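UDP-N-acetylglucosamine--peptide N-acetylglucosaminyltransferase stabilizing protein GtfB (Streptococcus gordonii, PDB 5E9T) partners the glycosyltransferase GtfA in a heterotetramer that attaches the first GlcNAc, taken from UDP-GlcNAc, to the serine-rich repeat adhesin GspB before its export. Local coordinates at residues L195-A200 and F219-L224; T245-D250 and K268-G273; L4-N9 and I29-N34. One frame throughout, in Å; residues are numbered along the deposited sequence.

Contact 1. Residues L195-A200 and F219-L224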
# COMPACT_ATOMS: atom_id res chain seq x y z
N LEU B 195 22.83 14.46 44.58
CA LEU B 195 21.61 13.82 45.03
C LEU B 195 20.89 13.28 43.81
O LEU B 195 20.64 14.02 42.85
CB LEU B 195 20.71 14.78 45.81
CG LEU B 195 21.48 15.40 46.95
CD1 LEU B 195 21.45 16.80 46.51
CD2 LEU B 195 20.84 15.27 48.31
N PHE B 196 20.59 11.99 43.84
CA PHE B 196 20.00 11.32 42.69
C PHE B 196 18.92 10.35 43.16
O PHE B 196 18.91 9.91 44.31
CB PHE B 196 21.07 10.59 41.87
CG PHE B 196 21.91 9.65 42.66
CD1 PHE B 196 23.02 10.10 43.34
CD2 PHE B 196 21.60 8.30 42.71
CE1 PHE B 196 23.80 9.24 44.07
CE2 PHE B 196 22.38 7.43 43.43
CZ PHE B 196 23.48 7.89 44.11
N ASN B 197 17.97 10.09 42.26
CA ASN B 197 16.76 9.34 42.58
C ASN B 197 16.73 7.88 42.12
O ASN B 197 15.70 7.23 42.32
CB ASN B 197 15.54 10.07 42.02
CG ASN B 197 15.61 10.23 40.53
OD1 ASN B 197 16.69 10.31 39.96
ND2 ASN B 197 14.45 10.28 39.88
N SER B 198 17.78 7.34 41.48
CA SER B 198 17.66 5.96 41.03
C SER B 198 19.01 5.26 40.93
O SER B 198 20.07 5.88 41.09
CB SER B 198 16.95 5.88 39.67
OG SER B 198 16.88 4.54 39.22
N LEU B 199 18.95 3.96 40.63
CA LEU B 199 20.10 3.08 40.50
C LEU B 199 20.54 2.89 39.06
O LEU B 199 21.40 2.05 38.78
CB LEU B 199 19.79 1.73 41.16
CG LEU B 199 19.70 1.88 42.67
CD1 LEU B 199 19.45 0.56 43.37
CD2 LEU B 199 20.96 2.54 43.19
N ALA B 200 19.95 3.65 38.13
CA ALA B 200 20.37 3.72 36.74
C ALA B 200 21.57 4.65 36.62
O ALA B 200 22.31 4.86 37.59
CB ALA B 200 19.22 4.18 35.85
N PHE B 219 18.05 9.09 46.85
CA PHE B 219 16.68 9.04 47.34
C PHE B 219 16.00 7.92 46.58
O PHE B 219 15.70 8.06 45.39
CB PHE B 219 15.96 10.36 47.11
CG PHE B 219 16.64 11.54 47.74
CD1 PHE B 219 17.85 12.00 47.26
CD2 PHE B 219 16.04 12.21 48.79
CE1 PHE B 219 18.47 13.07 47.82
CE2 PHE B 219 16.66 13.30 49.36
CZ PHE B 219 17.87 13.73 48.88
N TRP B 220 15.73 6.82 47.27
CA TRP B 220 15.21 5.63 46.62
C TRP B 220 13.69 5.68 46.66
O TRP B 220 13.09 5.60 47.74
CB TRP B 220 15.74 4.36 47.28
CG TRP B 220 15.02 3.18 46.78
CD1 TRP B 220 13.97 2.56 47.39
CD2 TRP B 220 15.24 2.50 45.54
NE1 TRP B 220 13.53 1.53 46.61
CE2 TRP B 220 14.30 1.46 45.48
CE3 TRP B 220 16.14 2.65 44.49
CZ2 TRP B 220 14.23 0.57 44.41
CZ3 TRP B 220 16.08 1.78 43.42
CH2 TRP B 220 15.13 0.75 43.39
N GLN B 221 13.07 5.86 45.49
CA GLN B 221 11.64 6.07 45.40
C GLN B 221 10.83 4.87 44.90
O GLN B 221 9.60 4.95 44.88
CB GLN B 221 11.38 7.28 44.50
CG GLN B 221 12.40 8.38 44.77
CD GLN B 221 11.99 9.73 44.22
OE1 GLN B 221 12.55 10.19 43.22
NE2 GLN B 221 11.03 10.37 44.87
N GLU B 222 11.47 3.76 44.51
CA GLU B 222 10.73 2.67 43.88
C GLU B 222 10.28 1.66 44.93
O GLU B 222 10.65 1.74 46.10
CB GLU B 222 11.61 2.02 42.81
CG GLU B 222 11.79 2.88 41.56
CD GLU B 222 13.17 2.74 40.94
OE1 GLU B 222 13.57 1.60 40.63
OE2 GLU B 222 13.84 3.77 40.77
N PRO B 223 9.47 0.67 44.54
CA PRO B 223 9.04 -0.35 45.50
C PRO B 223 10.15 -1.33 45.84
O PRO B 223 11.18 -1.43 45.16
CB PRO B 223 7.89 -1.06 44.78
CG PRO B 223 7.36 -0.05 43.83
CD PRO B 223 8.57 0.72 43.37
N LEU B 224 9.94 -2.06 46.94
CA LEU B 224 10.81 -3.16 47.35
C LEU B 224 9.99 -4.42 47.58
O LEU B 224 8.81 -4.38 47.94
CB LEU B 224 11.60 -2.86 48.62
CG LEU B 224 13.00 -2.34 48.36
CD1 LEU B 224 12.86 -0.93 47.98
CD2 LEU B 224 13.84 -2.45 49.60
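Phe196 and Phe219 bond at the junction of two neighbouring parallel strands, 194-196 and 216-219, at their C-terminal ends in a Rossmann-like sheet, and the contact continues into the loops beyond. One backbone hydrogen bond joins the strand ends, from Phe219 N to Phe196 O (2.8 Å). A C-H...O contact follows, with Asn197 CA 3.3 Å from Phe219 O, but Ser198 N already stands 4.5 Å from Phe219 O and the two chains part. In Phe219 a chi1 of -57° sets CG beside the backbone N; the ring meets Leu195 at its edge, Phe219 CE1 lying 3.3 Å from Leu195 CD2. Leu15 of helix 10-21 also packs on Phe219. Trp220 starts out away from the other segment, yet its six-membered ring returns to it, and CZ3 comes 3.6 Å from CD1 of Leu199, the two side chains crossing at about a right angle. Gln221 crosses Asn197 obliquely, its OE1 being the atom nearest Asn197 CB, with the two amide planes 61° apart. Its NE2 is taken up elsewhere, by Tyr274 OH and Glu11 O. Glu222 bends at chi2, and at the outer end of the contact its OE2 receives a weak hydrogen bond, 3.5 Å long, from Ser198 OG.

Contact 2. Residues T245-D250 and K268-G273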
# COMPACT_ATOMS: atom_id res chain seq x y z
N THR B 245 24.65 6.93 51.56
CA THR B 245 23.38 7.29 52.19
C THR B 245 22.21 6.92 51.30
O THR B 245 22.18 7.28 50.12
CB THR B 245 23.35 8.79 52.48
OG1 THR B 245 24.62 9.20 53.01
CG2 THR B 245 22.25 9.12 53.47
N ILE B 246 21.23 6.20 51.85
CA ILE B 246 20.02 5.84 51.11
C ILE B 246 18.82 6.40 51.85
O ILE B 246 18.39 5.86 52.87
CB ILE B 246 19.90 4.33 50.92
CG1 ILE B 246 21.23 3.76 50.44
CG2 ILE B 246 18.81 4.00 49.90
CD1 ILE B 246 21.28 2.27 50.40
N VAL B 247 18.23 7.45 51.29
CA VAL B 247 17.02 8.09 51.79
C VAL B 247 15.83 7.34 51.20
O VAL B 247 15.81 7.03 50.01
CB VAL B 247 16.97 9.58 51.40
CG1 VAL B 247 15.56 10.13 51.56
CG2 VAL B 247 18.01 10.37 52.21
N ILE B 248 14.84 7.04 52.03
CA ILE B 248 13.66 6.33 51.53
C ILE B 248 12.38 7.03 52.01
O ILE B 248 11.85 6.69 53.08
CB ILE B 248 13.68 4.86 51.96
CG1 ILE B 248 14.96 4.19 51.45
CG2 ILE B 248 12.49 4.13 51.37
CD1 ILE B 248 15.07 2.72 51.76
N PRO B 249 11.87 7.99 51.24
CA PRO B 249 10.68 8.74 51.68
C PRO B 249 9.47 7.87 52.03
O PRO B 249 8.77 8.18 52.99
CB PRO B 249 10.41 9.67 50.50
CG PRO B 249 11.77 9.93 49.94
CD PRO B 249 12.50 8.61 50.06
N ASP B 250 9.20 6.80 51.29
CA ASP B 250 8.07 5.95 51.65
C ASP B 250 8.44 5.07 52.84
O ASP B 250 9.39 4.28 52.77
CB ASP B 250 7.59 5.10 50.48
CG ASP B 250 6.28 4.40 50.79
OD1 ASP B 250 5.53 4.89 51.67
OD2 ASP B 250 5.98 3.37 50.15
N LYS B 268 22.98 2.84 57.16
CA LYS B 268 22.98 3.73 56.01
C LYS B 268 21.60 4.20 55.60
O LYS B 268 21.50 5.09 54.75
CB LYS B 268 23.64 3.04 54.81
CG LYS B 268 24.95 2.38 55.15
CD LYS B 268 25.89 2.43 53.97
CE LYS B 268 27.04 1.45 54.13
NZ LYS B 268 28.01 1.58 53.01
N PHE B 269 20.54 3.65 56.17
CA PHE B 269 19.20 3.99 55.72
C PHE B 269 18.70 5.14 56.57
O PHE B 269 18.35 4.97 57.74
CB PHE B 269 18.25 2.80 55.82
CG PHE B 269 18.53 1.72 54.83
CD1 PHE B 269 19.73 1.05 54.85
CD2 PHE B 269 17.58 1.37 53.89
CE1 PHE B 269 20.00 0.05 53.94
CE2 PHE B 269 17.84 0.37 52.98
CZ PHE B 269 19.05 -0.29 53.00
N LEU B 270 18.65 6.30 55.96
CA LEU B 270 17.93 7.43 56.50
C LEU B 270 16.52 7.36 55.94
O LEU B 270 16.30 6.93 54.81
CB LEU B 270 18.64 8.72 56.10
CG LEU B 270 18.30 10.04 56.77
CD1 LEU B 270 19.18 11.11 56.20
CD2 LEU B 270 16.90 10.36 56.46
N HIS B 271 15.55 7.79 56.73
CA HIS B 271 14.18 7.88 56.23
C HIS B 271 13.62 9.31 56.32
O HIS B 271 13.86 10.00 57.31
CB HIS B 271 13.30 6.97 57.01
CG HIS B 271 11.94 7.54 57.18
ND1 HIS B 271 11.12 7.85 56.11
CD2 HIS B 271 11.28 7.94 58.30
CE1 HIS B 271 10.05 8.47 56.57
NE2 HIS B 271 10.09 8.48 57.89
N LEU B 272 12.83 9.69 55.32
CA LEU B 272 12.27 11.04 55.11
C LEU B 272 10.92 10.94 54.37
O LEU B 272 10.28 9.88 54.35
CB LEU B 272 13.34 11.89 54.41
CG LEU B 272 13.31 13.40 54.15
CD1 LEU B 272 12.27 13.78 53.25
CD2 LEU B 272 13.14 14.12 55.48
N GLY B 273 10.46 12.03 53.79
CA GLY B 273 9.15 12.14 53.19
C GLY B 273 9.20 13.25 52.17
O GLY B 273 10.27 13.60 51.67
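Leu270 O is approached by two donors of segment 245-250: Ile248 N at 3.1 Å and the C-H of Val247 CA at 3.3 Å. The straightest bond comes earlier, where Ile246 N meets Lys268 O at 175° over 3.1 Å; between the two, the bond from Leu270 N to Ile246 O is weak. Further along, a side chain takes over, as His271 turns its ring edge to Ile248 O and donates weakly from ND1 over 3.3 Å. On one side of the sheet Ile246 CD1 packs on the Phe269 ring, nearest CZ, while Ile248 CD1 touches the edge of that ring, 3.6 Å from CD2. Helices 230-237 and 251-260 cover these residues. On the other side Val247 and Leu272 run side by side, CG1 of the valine 4.0 Å from CB of the leucine, and Leu270 and Leu272 pack against helix 434-442 near the C-terminus. Strand 269-270 is the outermost strand at this end of the sheet within the chain, and its parallel pairing closes the beta-alpha-beta unit through helix 251-260, the repeating element of a Rossmann-like domain.

Contact 3. Residues L4-N9 and I29-N34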
# COMPACT_ATOMS: atom_id res chain seq x y z
N LEU B 4 20.79 15.02 40.26
CA LEU B 4 20.87 14.31 38.99
C LEU B 4 19.79 13.24 38.98
O LEU B 4 19.90 12.23 39.67
CB LEU B 4 22.25 13.70 38.83
CG LEU B 4 22.58 13.01 37.53
CD1 LEU B 4 22.96 14.02 36.48
CD2 LEU B 4 23.73 12.20 37.89
N PHE B 5 18.76 13.44 38.17
CA PHE B 5 17.63 12.53 38.13
C PHE B 5 17.60 11.79 36.81
O PHE B 5 17.75 12.40 35.74
CB PHE B 5 16.31 13.27 38.37
CG PHE B 5 16.29 14.08 39.64
CD1 PHE B 5 16.30 13.46 40.88
CD2 PHE B 5 16.23 15.47 39.59
CE1 PHE B 5 16.28 14.21 42.04
CE2 PHE B 5 16.20 16.21 40.75
CZ PHE B 5 16.23 15.58 41.98
N ASP B 6 17.44 10.47 36.88
CA ASP B 6 17.30 9.67 35.66
C ASP B 6 16.15 10.18 34.81
O ASP B 6 16.35 10.62 33.67
CB ASP B 6 17.10 8.20 36.02
CG ASP B 6 18.40 7.51 36.40
OD1 ASP B 6 19.22 7.28 35.49
OD2 ASP B 6 18.59 7.20 37.59
N TYR B 7 14.94 10.15 35.35
CA TYR B 7 13.75 10.57 34.64
C TYR B 7 13.14 11.80 35.28
O TYR B 7 13.39 12.10 36.45
CB TYR B 7 12.71 9.45 34.62
CG TYR B 7 13.23 8.19 33.99
CD1 TYR B 7 13.83 8.22 32.75
CD2 TYR B 7 13.13 6.97 34.65
CE1 TYR B 7 14.32 7.08 32.16
CE2 TYR B 7 13.61 5.82 34.07
CZ TYR B 7 14.21 5.88 32.83
OH TYR B 7 14.69 4.73 32.25
N TYR B 8 12.36 12.52 34.50
CA TYR B 8 11.47 13.54 35.03
C TYR B 8 10.07 12.97 35.13
O TYR B 8 9.53 12.44 34.16
CB TYR B 8 11.46 14.80 34.17
CG TYR B 8 10.43 15.77 34.68
CD1 TYR B 8 10.54 16.29 35.97
CD2 TYR B 8 9.34 16.14 33.91
CE1 TYR B 8 9.60 17.16 36.46
CE2 TYR B 8 8.40 17.02 34.40
CZ TYR B 8 8.53 17.53 35.67
OH TYR B 8 7.59 18.41 36.17
N ASN B 9 9.49 13.08 36.32
CA ASN B 9 8.12 12.67 36.61
C ASN B 9 7.76 13.33 37.94
O ASN B 9 8.56 14.09 38.50
CB ASN B 9 7.97 11.15 36.65
CG ASN B 9 8.93 10.50 37.62
OD1 ASN B 9 8.72 10.52 38.83
ND2 ASN B 9 10.01 9.93 37.09
N ILE B 29 19.87 18.26 36.97
CA ILE B 29 20.13 17.59 35.70
C ILE B 29 19.21 16.38 35.60
O ILE B 29 19.24 15.51 36.48
CB ILE B 29 21.60 17.17 35.56
CG1 ILE B 29 22.52 18.19 36.21
CG2 ILE B 29 21.95 16.97 34.09
CD1 ILE B 29 22.69 19.45 35.41
N VAL B 30 18.41 16.32 34.54
CA VAL B 30 17.67 15.12 34.19
C VAL B 30 18.38 14.46 33.03
O VAL B 30 18.64 15.10 32.00
CB VAL B 30 16.21 15.45 33.84
CG1 VAL B 30 15.36 14.19 33.92
CG2 VAL B 30 15.67 16.53 34.75
N ILE B 31 18.72 13.18 33.18
CA ILE B 31 19.44 12.47 32.13
C ILE B 31 18.51 12.21 30.94
O ILE B 31 18.92 12.33 29.78
CB ILE B 31 20.03 11.16 32.67
CG1 ILE B 31 20.99 11.46 33.82
CG2 ILE B 31 20.73 10.39 31.56
CD1 ILE B 31 21.33 10.24 34.63
N GLU B 32 17.26 11.87 31.23
CA GLU B 32 16.28 11.58 30.19
C GLU B 32 16.18 12.75 29.22
O GLU B 32 16.33 13.92 29.60
CB GLU B 32 14.92 11.28 30.84
CG GLU B 32 13.72 11.26 29.91
CD GLU B 32 12.42 11.48 30.67
OE1 GLU B 32 12.38 12.36 31.55
OE2 GLU B 32 11.43 10.76 30.39
N ALA B 33 15.88 12.43 27.97
CA ALA B 33 15.85 13.36 26.85
C ALA B 33 14.56 14.16 26.80
O ALA B 33 14.19 14.69 25.75
CB ALA B 33 16.06 12.61 25.53
N ASN B 34 13.84 14.17 27.93
CA ASN B 34 12.53 14.79 28.05
C ASN B 34 12.50 16.19 27.45
O ASN B 34 13.34 17.04 27.78
CB ASN B 34 12.15 14.84 29.53
CG ASN B 34 10.69 15.12 29.75
OD1 ASN B 34 10.15 16.11 29.26
ND2 ASN B 34 10.03 14.25 30.51
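Phe5 uses both its backbone polar atoms on the facing strand: its N donates to Ile29 O over 2.7 Å, and its O accepts Ile31 N at 2.8 Å. A third backbone bond, from Glu32 N to Asp6 O at 2.9 Å, joins the segments just after the strands. Across the contact, the side-chain hydrogen bonding centres on Glu32 OE1. The CG of Glu32 is anti to the backbone N (chi1 167°) and the chain runs extended, taking the carboxylate out to the turn after the first strand. There OE1 accepts from Tyr8 N at 3.0 Å and from Asn34 ND2 at 3.2 Å, the two donors coming from opposite faces of the carboxylate plane, so that one oxygen ties the turn at Tyr8 to its own loop. Asn34 in turn uses OD1 on Phe36 N. Residues 6-9 link strand 2-5 to helix 10-21 in the first beta-alpha-beta unit of the Rossmann-like sheet, with Asn9 at the N-cap of the helix, and 31-34 follow its second strand, 28-30. Apolar packing takes both sides of the sheet. Leu4 swings CD1 to within 3.6 Å of Ile29 CB, and helix 176-186 covers this pair. On the side of Phe5 and Val30, Val30 CG1 packs against Tyr8, 4.0 Å from CB. Tyr7 and Tyr8 are met at their ring edges: Tyr7 meets Glu32 CB with its CD1, 3.8 Å away, and the ring of Tyr8 has Asn34 ND2 beside CD2, ring and amide planes 76° apart.

In the fold
All three contacts lie along the C-terminal edge of the same parallel sheet, with contact 1 in the middle. Its centre is about 12 Å from that of contact 3 and about 10 Å from that of contact 2, whereas contacts 2 and 3 do not touch, their nearest atoms being about 10 Å apart. Probable hydrogen bonds join the neighbours: Leu195 O to Leu4 N (2.8 Å) and Asn197 OD1 to Asp6 N (3.2 Å) between contacts 1 and 3, and Trp220 N to Val247 O (2.8 Å) between contacts 1 and 2. The ring of Phe219 also packs on Val247. No other chain of the assembly touches the six segments.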